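PDB 3MSO: steroid delta-isomerase from Pseudomonas aeruginosa, which is a putative steroid delta-isomerase with a SnoaL-like domain of the NTF2 superfamily, its natural substrate and reaction not established. Local coordinates for residues E8-T14 with F104-I110; H35-R41 with R109-V115; R81-F87 with G98-F104. All coordinates share one frame; numbering follows the deposited sequence.

Contact 1: E8-T14 with F104-I110; sequences EANAAAT and FDDDGRI
Thr14 and Phe104 run alongside each other in opposite senses, the threonine methyl arriving at the ring's rim: CG2 of Thr14 lies 3.7 Å from CE1 of Phe104, near the ring plane. One turn earlier in the helix, Ala11 meets the same ring twice. Its CB is 3.7 Å from CD2 of Phe104, and its carbonyl O sits over one face, displaced toward the rim. Thr14 divides its branches between polar and apolar partners. With OG1 anti to the carbonyl carbon (chi1 -54°), the hydroxyl points at the O of Gly108, consistent with a hydrogen bond, though the modelled separation is doubtfully short, while CG2 is left to Phe104 and to CG1 of Ile110. Asn10 reaches over the turn with its amide: ND2 donates to the O of Asp106 at 3.1 Å, nearly straight (168°) and lying in both the amide and the carbonyl planes. CB of Asn10 rests 3.6 Å from CA of Gly108. The turn is braced internally by Asp105, whose OD1 accepts the N-H of Arg109 and whose OD2 forms a salt bridge with NH1 of Arg109 at 2.8 Å. Glu8, the N-cap residue, and Asp106 both salt-bridge Arg81, which would offset their like charges. The segment 104-110 thus links antiparallel strands 94-104 and 110-118 through a type I turn, with the first turns of helix 9-23 packed against it; a helix lying against the curved sheet is a feature of NTF2-like folds.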
loop_
_atom_site.group_PDB
_atom_site.type_symbol
_atom_site.label_atom_id
_atom_site.label_comp_id
_atom_site.label_asym_id
_atom_site.label_seq_id
_atom_site.Cartn_x
_atom_site.Cartn_y
_atom_site.Cartn_z
ATOM N N GLU B 8 5.595 -11.675 33.821
ATOM C CA GLU B 8 4.719 -11.640 34.976
ATOM C C GLU B 8 3.801 -12.865 34.883
ATOM O O GLU B 8 3.420 -13.271 33.784
ATOM C CB GLU B 8 3.887 -10.356 34.979
ATOM C CG GLU B 8 4.659 -9.090 35.327
ATOM C CD GLU B 8 3.806 -7.872 35.638
ATOM O OE1 GLU B 8 2.590 -7.882 35.330
ATOM O OE2 GLU B 8 4.360 -6.907 36.213
ATOM N N ALA B 9 3.478 -13.462 36.019
ATOM C CA ALA B 9 2.671 -14.676 36.090
ATOM C C ALA B 9 1.407 -14.616 35.241
ATOM O O ALA B 9 1.172 -15.516 34.429
ATOM C CB ALA B 9 2.352 -15.028 37.543
ATOM N N ASN B 10 0.638 -13.528 35.375
ATOM C CA ASN B 10 -0.623 -13.356 34.670
ATOM C C ASN B 10 -0.432 -13.224 33.172
ATOM O O ASN B 10 -1.104 -13.926 32.421
ATOM C CB ASN B 10 -1.439 -12.228 35.270
ATOM C CG ASN B 10 -1.884 -12.480 36.691
ATOM O OD1 ASN B 10 -2.160 -13.612 37.110
ATOM N ND2 ASN B 10 -1.987 -11.427 37.467
ATOM N N ALA B 11 0.541 -12.402 32.748
ATOM C CA ALA B 11 0.951 -12.194 31.362
ATOM C C ALA B 11 1.355 -13.539 30.743
ATOM O O ALA B 11 0.856 -13.888 29.665
ATOM C CB ALA B 11 2.127 -11.232 31.328
ATOM N N ALA B 12 2.206 -14.314 31.459
ATOM C CA ALA B 12 2.654 -15.647 31.062
ATOM C C ALA B 12 1.458 -16.609 30.849
ATOM O O ALA B 12 1.450 -17.369 29.876
ATOM C CB ALA B 12 3.606 -16.215 32.104
ATOM N N ALA B 13 0.446 -16.555 31.736
ATOM C CA ALA B 13 -0.746 -17.406 31.657
ATOM C C ALA B 13 -1.586 -17.088 30.409
ATOM O O ALA B 13 -2.021 -18.012 29.728
ATOM C CB ALA B 13 -1.579 -17.246 32.914
ATOM N N THR B 14 -1.768 -15.791 30.090
ATOM C CA THR B 14 -2.503 -15.331 28.897
ATOM C C THR B 14 -1.741 -15.748 27.654
ATOM O O THR B 14 -2.356 -16.262 26.726
ATOM C CB THR B 14 -2.706 -13.821 28.930
ATOM O OG1 THR B 14 -3.327 -13.498 30.163
ATOM C CG2 THR B 14 -3.567 -13.308 27.780
ATOM N N PHE B 104 0.530 -6.474 28.071
ATOM C CA PHE B 104 -0.482 -6.946 29.005
ATOM C C PHE B 104 -0.614 -5.998 30.220
ATOM O O PHE B 104 0.321 -5.245 30.522
ATOM C CB PHE B 104 -0.066 -8.318 29.524
ATOM C CG PHE B 104 0.169 -9.387 28.498
ATOM C CD1 PHE B 104 -0.870 -10.197 28.072
ATOM C CD2 PHE B 104 1.440 -9.639 28.020
ATOM C CE1 PHE B 104 -0.645 -11.208 27.142
ATOM C CE2 PHE B 104 1.668 -10.661 27.107
ATOM C CZ PHE B 104 0.625 -11.442 26.672
ATOM N N ASP B 105 -1.750 -6.054 30.933
ATOM C CA ASP B 105 -1.893 -5.261 32.159
ATOM C C ASP B 105 -1.510 -6.116 33.388
ATOM O O ASP B 105 -1.070 -7.252 33.202
ATOM C CB ASP B 105 -3.286 -4.610 32.289
ATOM C CG ASP B 105 -4.493 -5.527 32.390
ATOM O OD1 ASP B 105 -4.317 -6.731 32.711
ATOM O OD2 ASP B 105 -5.612 -5.031 32.241
ATOM N N ASP B 106 -1.657 -5.569 34.622
ATOM C CA ASP B 106 -1.336 -6.240 35.880
ATOM C C ASP B 106 -2.117 -7.544 36.027
ATOM O O ASP B 106 -1.612 -8.497 36.622
ATOM C CB ASP B 106 -1.730 -5.339 37.069
ATOM C CG ASP B 106 -0.877 -4.121 37.318
ATOM O OD1 ASP B 106 0.294 -4.124 36.905
ATOM O OD2 ASP B 106 -1.353 -3.200 38.025
ATOM N N ASP B 107 -3.360 -7.562 35.503
ATOM C CA ASP B 107 -4.273 -8.697 35.584
ATOM C C ASP B 107 -4.058 -9.733 34.466
ATOM O O ASP B 107 -4.730 -10.763 34.456
ATOM C CB ASP B 107 -5.752 -8.220 35.687
ATOM C CG ASP B 107 -6.033 -7.213 36.799
ATOM O OD1 ASP B 107 -5.601 -7.460 37.950
ATOM O OD2 ASP B 107 -6.688 -6.175 36.518
ATOM N N GLY B 108 -3.093 -9.475 33.585
ATOM C CA GLY B 108 -2.733 -10.342 32.466
ATOM C C GLY B 108 -3.563 -10.167 31.200
ATOM O O GLY B 108 -3.427 -10.956 30.269
ATOM N N ARG B 109 -4.432 -9.137 31.145
ATOM C CA ARG B 109 -5.279 -8.875 29.984
ATOM C C ARG B 109 -4.452 -8.206 28.887
ATOM O O ARG B 109 -3.621 -7.338 29.187
ATOM C CB ARG B 109 -6.424 -7.926 30.347
ATOM C CG ARG B 109 -7.265 -8.342 31.529
ATOM C CD ARG B 109 -8.412 -7.369 31.700
ATOM N NE ARG B 109 -8.985 -7.476 33.030
ATOM C CZ ARG B 109 -8.593 -6.750 34.071
ATOM N NH1 ARG B 109 -7.644 -5.832 33.931
ATOM N NH2 ARG B 109 -9.149 -6.933 35.261
ATOM N N ILE B 110 -4.710 -8.587 27.609
ATOM C CA ILE B 110 -4.055 -7.979 26.448
ATOM C C ILE B 110 -4.626 -6.574 26.312
ATOM O O ILE B 110 -5.841 -6.438 26.230
ATOM C CB ILE B 110 -4.240 -8.827 25.151
ATOM C CG1 ILE B 110 -3.540 -10.216 25.268
ATOM C CG2 ILE B 110 -3.752 -8.040 23.904
ATOM C CD1 ILE B 110 -3.981 -11.279 24.225
#

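Contact 2: H35-R41 with R109-V115; sequences HPDAVFR and RIVDFEV
Val39, Phe40 and Arg41 run alongside Asp112, Phe113 and Glu114 in parallel register, with the short strand axes only 5° apart. Backbone hydrogen bonds alternate across them: Val39 N to Val111 O, Phe113 N to Val39 O, Arg41 N to Phe113 O and Val115 N to Arg41 O. Before the corner at Pro36 and Asp37, His35 N adds a bond to Ile110 O at 2.8 Å. The charged interaction is diagonal. NE of Arg41 donates to OD2 of Asp112 at 2.8 Å, OD2 offering its syn lone pair, and NH2 adds a weak second bond; guanidinium and carboxylate are 23° from coplanar. CG1 of Val39 lies over one face of that guanidinium. Glu114, on the same side of the sheet, directs its carboxylate to Arg118 and Lys97 of the second subunit. Apolar contacts occupy the other side, where Phe40, its CG anti to the backbone N (chi1 179°), brings CE1 to 3.6 Å from CG2 of Val115 and 4.0 Å from CD1 of Phe113. Helix 52-65 covers both rings. On its other flank, strand 110-118 carries a classic beta bulge, Val111 and Asp112 both facing Arg103 of antiparallel strand 94-104, consistent with the curved sheet of the NTF2-like fold.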
loop_
_atom_site.group_PDB
_atom_site.type_symbol
_atom_site.label_atom_id
_atom_site.label_comp_id
_atom_site.label_asym_id
_atom_site.label_seq_id
_atom_site.Cartn_x
_atom_site.Cartn_y
_atom_site.Cartn_z
ATOM N N HIS B 35 -8.490 -6.982 26.992
ATOM C CA HIS B 35 -8.986 -5.940 27.882
ATOM C C HIS B 35 -10.184 -5.375 27.127
ATOM O O HIS B 35 -10.115 -5.311 25.903
ATOM C CB HIS B 35 -7.928 -4.840 28.100
ATOM C CG HIS B 35 -8.341 -3.800 29.094
ATOM N ND1 HIS B 35 -9.139 -2.730 28.726
ATOM C CD2 HIS B 35 -8.092 -3.717 30.423
ATOM C CE1 HIS B 35 -9.337 -2.028 29.832
ATOM N NE2 HIS B 35 -8.728 -2.585 30.882
ATOM N N PRO B 36 -11.306 -4.995 27.778
ATOM C CA PRO B 36 -12.446 -4.450 27.013
ATOM C C PRO B 36 -12.075 -3.332 26.039
ATOM O O PRO B 36 -12.639 -3.262 24.953
ATOM C CB PRO B 36 -13.401 -3.948 28.098
ATOM C CG PRO B 36 -12.592 -3.914 29.345
ATOM C CD PRO B 36 -11.612 -5.021 29.218
ATOM N N ASP B 37 -11.095 -2.507 26.408
ATOM C CA ASP B 37 -10.630 -1.378 25.616
ATOM C C ASP B 37 -9.330 -1.667 24.887
ATOM O O ASP B 37 -8.610 -0.731 24.535
ATOM C CB ASP B 37 -10.474 -0.139 26.523
ATOM C CG ASP B 37 -11.734 0.251 27.279
ATOM O OD1 ASP B 37 -12.846 0.126 26.698
ATOM O OD2 ASP B 37 -11.611 0.710 28.435
ATOM N N ALA B 38 -9.034 -2.956 24.637
ATOM C CA ALA B 38 -7.819 -3.386 23.936
ATOM C C ALA B 38 -7.694 -2.709 22.570
ATOM O O ALA B 38 -8.692 -2.431 21.913
ATOM C CB ALA B 38 -7.791 -4.902 23.783
ATOM N N VAL B 39 -6.460 -2.413 22.182
ATOM C CA VAL B 39 -6.111 -1.737 20.937
ATOM C C VAL B 39 -5.298 -2.646 20.005
ATOM O O VAL B 39 -4.394 -3.362 20.456
ATOM C CB VAL B 39 -5.387 -0.423 21.293
ATOM C CG1 VAL B 39 -4.350 -0.027 20.256
ATOM C CG2 VAL B 39 -6.392 0.697 21.529
ATOM N N PHE B 40 -5.649 -2.630 18.702
ATOM C CA PHE B 40 -4.926 -3.376 17.682
ATOM C C PHE B 40 -4.280 -2.394 16.714
ATOM O O PHE B 40 -4.970 -1.559 16.121
ATOM C CB PHE B 40 -5.816 -4.386 16.948
ATOM C CG PHE B 40 -5.091 -5.157 15.859
ATOM C CD1 PHE B 40 -4.305 -6.258 16.169
ATOM C CD2 PHE B 40 -5.206 -4.782 14.523
ATOM C CE1 PHE B 40 -3.640 -6.961 15.169
ATOM C CE2 PHE B 40 -4.520 -5.478 13.527
ATOM C CZ PHE B 40 -3.745 -6.567 13.856
ATOM N N ARG B 41 -2.946 -2.495 16.572
ATOM C CA ARG B 41 -2.149 -1.653 15.667
ATOM C C ARG B 41 -1.739 -2.476 14.460
ATOM O O ARG B 41 -0.883 -3.362 14.548
ATOM C CB ARG B 41 -0.957 -1.009 16.391
ATOM C CG ARG B 41 -1.423 -0.184 17.571
ATOM C CD ARG B 41 -0.332 0.537 18.305
ATOM N NE ARG B 41 -0.854 1.074 19.566
ATOM C CZ ARG B 41 -1.543 2.206 19.675
ATOM N NH1 ARG B 41 -1.784 2.953 18.602
ATOM N NH2 ARG B 41 -2.001 2.598 20.857
ATOM N N ARG B 109 -4.432 -9.137 31.145
ATOM C CA ARG B 109 -5.279 -8.875 29.984
ATOM C C ARG B 109 -4.452 -8.206 28.887
ATOM O O ARG B 109 -3.621 -7.338 29.187
ATOM C CB ARG B 109 -6.424 -7.926 30.347
ATOM C CG ARG B 109 -7.265 -8.342 31.529
ATOM C CD ARG B 109 -8.412 -7.369 31.700
ATOM N NE ARG B 109 -8.985 -7.476 33.030
ATOM C CZ ARG B 109 -8.593 -6.750 34.071
ATOM N NH1 ARG B 109 -7.644 -5.832 33.931
ATOM N NH2 ARG B 109 -9.149 -6.933 35.261
ATOM N N ILE B 110 -4.710 -8.587 27.609
ATOM C CA ILE B 110 -4.055 -7.979 26.448
ATOM C C ILE B 110 -4.626 -6.574 26.312
ATOM O O ILE B 110 -5.841 -6.438 26.230
ATOM C CB ILE B 110 -4.240 -8.827 25.151
ATOM C CG1 ILE B 110 -3.540 -10.216 25.268
ATOM C CG2 ILE B 110 -3.752 -8.040 23.904
ATOM C CD1 ILE B 110 -3.981 -11.279 24.225
ATOM N N VAL B 111 -3.761 -5.539 26.312
ATOM C CA VAL B 111 -4.142 -4.127 26.180
ATOM C C VAL B 111 -3.726 -3.526 24.828
ATOM O O VAL B 111 -4.433 -2.679 24.286
ATOM C CB VAL B 111 -3.728 -3.235 27.382
ATOM C CG1 VAL B 111 -4.368 -3.729 28.674
ATOM C CG2 VAL B 111 -2.201 -3.133 27.537
ATOM N N ASP B 112 -2.590 -3.959 24.292
ATOM C CA ASP B 112 -2.074 -3.481 23.019
ATOM C C ASP B 112 -1.508 -4.673 22.205
ATOM O O ASP B 112 -0.702 -5.455 22.705
ATOM C CB ASP B 112 -1.010 -2.390 23.255
ATOM C CG ASP B 112 -0.674 -1.548 22.037
ATOM O OD1 ASP B 112 0.223 -1.950 21.264
ATOM O OD2 ASP B 112 -1.257 -0.458 21.893
ATOM N N PHE B 113 -1.967 -4.817 20.967
ATOM C CA PHE B 113 -1.512 -5.871 20.089
ATOM C C PHE B 113 -1.097 -5.197 18.800
ATOM O O PHE B 113 -1.946 -4.736 18.028
ATOM C CB PHE B 113 -2.630 -6.880 19.836
ATOM C CG PHE B 113 -2.162 -8.245 19.388
ATOM C CD1 PHE B 113 -1.461 -8.404 18.194
ATOM C CD2 PHE B 113 -2.488 -9.384 20.118
ATOM C CE1 PHE B 113 -1.058 -9.668 17.763
ATOM C CE2 PHE B 113 -2.080 -10.649 19.684
ATOM C CZ PHE B 113 -1.377 -10.782 18.503
ATOM N N GLU B 114 0.224 -5.123 18.580
ATOM C CA GLU B 114 0.844 -4.481 17.430
ATOM C C GLU B 114 1.524 -5.504 16.538
ATOM O O GLU B 114 2.355 -6.284 17.001
ATOM C CB GLU B 114 1.820 -3.435 17.939
ATOM C CG GLU B 114 2.429 -2.544 16.887
ATOM C CD GLU B 114 3.267 -1.417 17.458
ATOM O OE1 GLU B 114 3.394 -1.326 18.700
ATOM O OE2 GLU B 114 3.814 -0.634 16.653
ATOM N N VAL B 115 1.151 -5.515 15.253
ATOM C CA VAL B 115 1.722 -6.445 14.270
ATOM C C VAL B 115 2.571 -5.678 13.246
ATOM O O VAL B 115 2.193 -4.583 12.841
ATOM C CB VAL B 115 0.609 -7.298 13.583
ATOM C CG1 VAL B 115 1.187 -8.262 12.544
ATOM C CG2 VAL B 115 -0.220 -8.059 14.613
#

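Contact 3: R81-F87 with G98-F104; sequences RSVVLEF and GIDMIRF
Phe87 holds CG between its backbone N and carbonyl carbon (chi1 66°), a torsion that swings the ring across the neighbouring strand and over Gly98. CA of Gly98 stands almost above the ring centre, 16° off the normal at 3.8 Å, a CH-pi contact to which the glycine brings no side chain of its own. CE2 of Phe87 reaches further along, to 3.7 Å from OD1 of Asp100. Val84 has CG1 anti to its N (chi1 160°), which parts its methyls between two residues: CG1 goes to CG2 of Ile99 at 3.7 Å, CG2 to SE of selenomethionine Met101 at 3.6 Å. These groups hang on the two strands of a beta hairpin, 82-91 and 94-104, in the curved sheet of this NTF2-like domain, 94-104 beside 110-118 and 82-91 beside 69-77. Hydrogen-bonded pairs Val83-Ile102, Leu85-Asp100 and Phe87-Gly98 alternate with non-hydrogen-bonded pairs, and Phe104 N to Arg81 O (2.8 Å) extends the ladder toward the next turn. The alternation sorts the side chains. On one side Val83 and Ile102 run abreast from the two strands, with CG1 of Val83 3.8 Å from CB of Ile102; CD1 of Leu85 meets CD1 of Ile102 at the same separation, and CG1 of Val83 lies at the edge of the Phe104 ring, near its plane, by CE2. This side faces helix 9-23, where Leu15 and Trp18 touch Leu85, and Asp100 stands among its apolar groups with OD2 hydrogen-bonded to Tyr71. The opposite side, with Ser82, Val84, Ile99 and Met101, meets the second subunit: Ser82 OG hydrogen-bonds to Arg73 of the second subunit, and Ile99 packs on its own counterpart. Glu86 finds its salt-bridge partners in Arg73 and Lys97 of its own chain.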
loop_
_atom_site.group_PDB
_atom_site.type_symbol
_atom_site.label_atom_id
_atom_site.label_comp_id
_atom_site.label_asym_id
_atom_site.label_seq_id
_atom_site.Cartn_x
_atom_site.Cartn_y
_atom_site.Cartn_z
ATOM N N ARG B 81 5.878 -7.439 31.125
ATOM C CA ARG B 81 4.555 -7.003 30.677
ATOM C C ARG B 81 4.407 -6.941 29.171
ATOM O O ARG B 81 3.276 -6.790 28.682
ATOM C CB ARG B 81 4.226 -5.626 31.262
ATOM C CG ARG B 81 4.109 -5.619 32.764
ATOM C CD ARG B 81 3.991 -4.199 33.246
ATOM N NE ARG B 81 3.891 -4.145 34.697
ATOM C CZ ARG B 81 2.779 -4.398 35.379
ATOM N NH1 ARG B 81 1.664 -4.742 34.741
ATOM N NH2 ARG B 81 2.778 -4.334 36.705
ATOM N N SER B 82 5.529 -7.013 28.443
ATOM C CA SER B 82 5.521 -7.002 26.989
ATOM C C SER B 82 6.318 -8.162 26.420
ATOM O O SER B 82 7.372 -8.543 26.943
ATOM C CB SER B 82 5.998 -5.669 26.428
ATOM O OG SER B 82 4.936 -4.731 26.419
ATOM N N VAL B 83 5.787 -8.719 25.331
ATOM C CA VAL B 83 6.352 -9.841 24.610
ATOM C C VAL B 83 6.381 -9.552 23.110
ATOM O O VAL B 83 5.512 -8.843 22.592
ATOM C CB VAL B 83 5.561 -11.136 24.965
ATOM C CG1 VAL B 83 4.244 -11.264 24.195
ATOM C CG2 VAL B 83 6.416 -12.383 24.796
ATOM N N VAL B 84 7.396 -10.072 22.428
ATOM C CA VAL B 84 7.487 -10.048 20.972
ATOM C C VAL B 84 7.568 -11.509 20.534
ATOM O O VAL B 84 8.454 -12.253 20.989
ATOM C CB VAL B 84 8.630 -9.170 20.388
ATOM C CG1 VAL B 84 8.972 -9.585 18.952
ATOM C CG2 VAL B 84 8.261 -7.695 20.444
ATOM N N LEU B 85 6.591 -11.921 19.715
ATOM C CA LEU B 85 6.523 -13.274 19.156
ATOM C C LEU B 85 6.839 -13.176 17.677
ATOM O O LEU B 85 6.020 -12.658 16.904
ATOM C CB LEU B 85 5.139 -13.938 19.382
ATOM C CG LEU B 85 4.544 -13.833 20.785
ATOM C CD1 LEU B 85 3.115 -14.301 20.799
ATOM C CD2 LEU B 85 5.418 -14.561 21.819
ATOM N N GLU B 86 8.064 -13.582 17.307
ATOM C CA GLU B 86 8.557 -13.580 15.927
ATOM C C GLU B 86 7.899 -14.742 15.191
ATOM O O GLU B 86 7.847 -15.856 15.734
ATOM C CB GLU B 86 10.093 -13.746 15.909
ATOM C CG GLU B 86 10.676 -13.960 14.524
ATOM C CD GLU B 86 12.116 -14.409 14.478
ATOM O OE1 GLU B 86 12.502 -15.306 15.259
ATOM O OE2 GLU B 86 12.851 -13.891 13.614
ATOM N N PHE B 87 7.418 -14.499 13.955
ATOM C CA PHE B 87 6.816 -15.547 13.148
ATOM C C PHE B 87 7.213 -15.492 11.685
ATOM O O PHE B 87 7.610 -14.436 11.165
ATOM C CB PHE B 87 5.267 -15.566 13.289
ATOM C CG PHE B 87 4.527 -14.351 12.751
ATOM C CD1 PHE B 87 4.217 -14.243 11.395
ATOM C CD2 PHE B 87 4.116 -13.332 13.606
ATOM C CE1 PHE B 87 3.534 -13.130 10.902
ATOM C CE2 PHE B 87 3.434 -12.207 13.104
ATOM C CZ PHE B 87 3.171 -12.108 11.755
ATOM N N GLY B 98 7.256 -11.768 10.349
ATOM C CA GLY B 98 6.524 -10.822 11.177
ATOM C C GLY B 98 6.711 -10.941 12.667
ATOM O O GLY B 98 7.376 -11.862 13.148
ATOM N N ILE B 99 6.097 -9.995 13.407
ATOM C CA ILE B 99 6.086 -9.967 14.868
ATOM C C ILE B 99 4.711 -9.647 15.436
ATOM O O ILE B 99 4.003 -8.810 14.905
ATOM C CB ILE B 99 7.170 -9.042 15.515
ATOM C CG1 ILE B 99 7.017 -7.557 15.107
ATOM C CG2 ILE B 99 8.579 -9.564 15.294
ATOM C CD1 ILE B 99 7.319 -6.529 16.261
ATOM N N ASP B 100 4.346 -10.306 16.541
ATOM C CA ASP B 100 3.161 -9.978 17.335
ATOM C C ASP B 100 3.810 -9.325 18.554
ATOM O O ASP B 100 4.591 -9.997 19.242
ATOM C CB ASP B 100 2.381 -11.240 17.779
ATOM C CG ASP B 100 1.617 -11.939 16.673
ATOM O OD1 ASP B 100 1.073 -11.239 15.799
ATOM O OD2 ASP B 100 1.516 -13.189 16.714
HETATM N N MSE B 101 3.610 -8.011 18.748
HETATM C CA MSE B 101 4.157 -7.298 19.903
HETATM C C MSE B 101 2.997 -7.014 20.855
HETATM O O MSE B 101 2.214 -6.094 20.632
HETATM C CB MSE B 101 4.934 -6.034 19.511
HETATM C CG MSE B 101 5.534 -5.284 20.722
HETATM SE SE MSE B 101 7.162 -4.300 20.267
HETATM C CE MSE B 101 6.509 -3.206 18.850
ATOM N N ILE B 102 2.886 -7.850 21.890
ATOM C CA ILE B 102 1.797 -7.833 22.863
ATOM C C ILE B 102 2.202 -7.195 24.196
ATOM O O ILE B 102 3.199 -7.611 24.807
ATOM C CB ILE B 102 1.234 -9.293 23.087
ATOM C CG1 ILE B 102 1.067 -10.085 21.741
ATOM C CG2 ILE B 102 -0.047 -9.289 23.947
ATOM C CD1 ILE B 102 0.800 -11.530 21.877
ATOM N N ARG B 103 1.386 -6.223 24.662
ATOM C CA ARG B 103 1.488 -5.586 25.976
ATOM C C ARG B 103 0.264 -6.041 26.823
ATOM O O ARG B 103 -0.879 -5.996 26.351
ATOM C CB ARG B 103 1.531 -4.057 25.880
ATOM C CG ARG B 103 1.687 -3.381 27.247
ATOM C CD ARG B 103 1.457 -1.892 27.195
ATOM N NE ARG B 103 2.660 -1.191 26.751
ATOM C CZ ARG B 103 2.784 -0.562 25.586
ATOM N NH1 ARG B 103 1.762 -0.514 24.732
ATOM N NH2 ARG B 103 3.922 0.045 25.275
ATOM N N PHE B 104 0.530 -6.474 28.071
ATOM C CA PHE B 104 -0.482 -6.946 29.005
ATOM C C PHE B 104 -0.614 -5.998 30.220
ATOM O O PHE B 104 0.321 -5.245 30.522
ATOM C CB PHE B 104 -0.066 -8.318 29.524
ATOM C CG PHE B 104 0.169 -9.387 28.498
ATOM C CD1 PHE B 104 -0.870 -10.197 28.072
ATOM C CD2 PHE B 104 1.440 -9.639 28.020
ATOM C CE1 PHE B 104 -0.645 -11.208 27.142
ATOM C CE2 PHE B 104 1.668 -10.661 27.107
ATOM C CZ PHE B 104 0.625 -11.442 26.672
#

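In the fold
Strand 94-104 and strand 110-118 are neighbours in one sheet, so contacts 2 and 3, with centres about 11 Å apart, join edge to edge: Val111 N lies 2.9 Å from Arg103 O and Met101 N 2.8 Å from Glu114 O, both probable hydrogen bonds. Contact 1 closes the connection between these strands, its centre about 12 Å from that of contact 2 and 13 Å from that of contact 3. Arg81 ties contact 3 to contact 1, its NH2 standing 3.1 Å from Glu8 OE2. CE1 of Phe113 comes within 3.3 Å of Asp100 OD1 on the helix-covered side, where relatives usually keep their ligand pocket; whether a pocket serves there in this protein is not established.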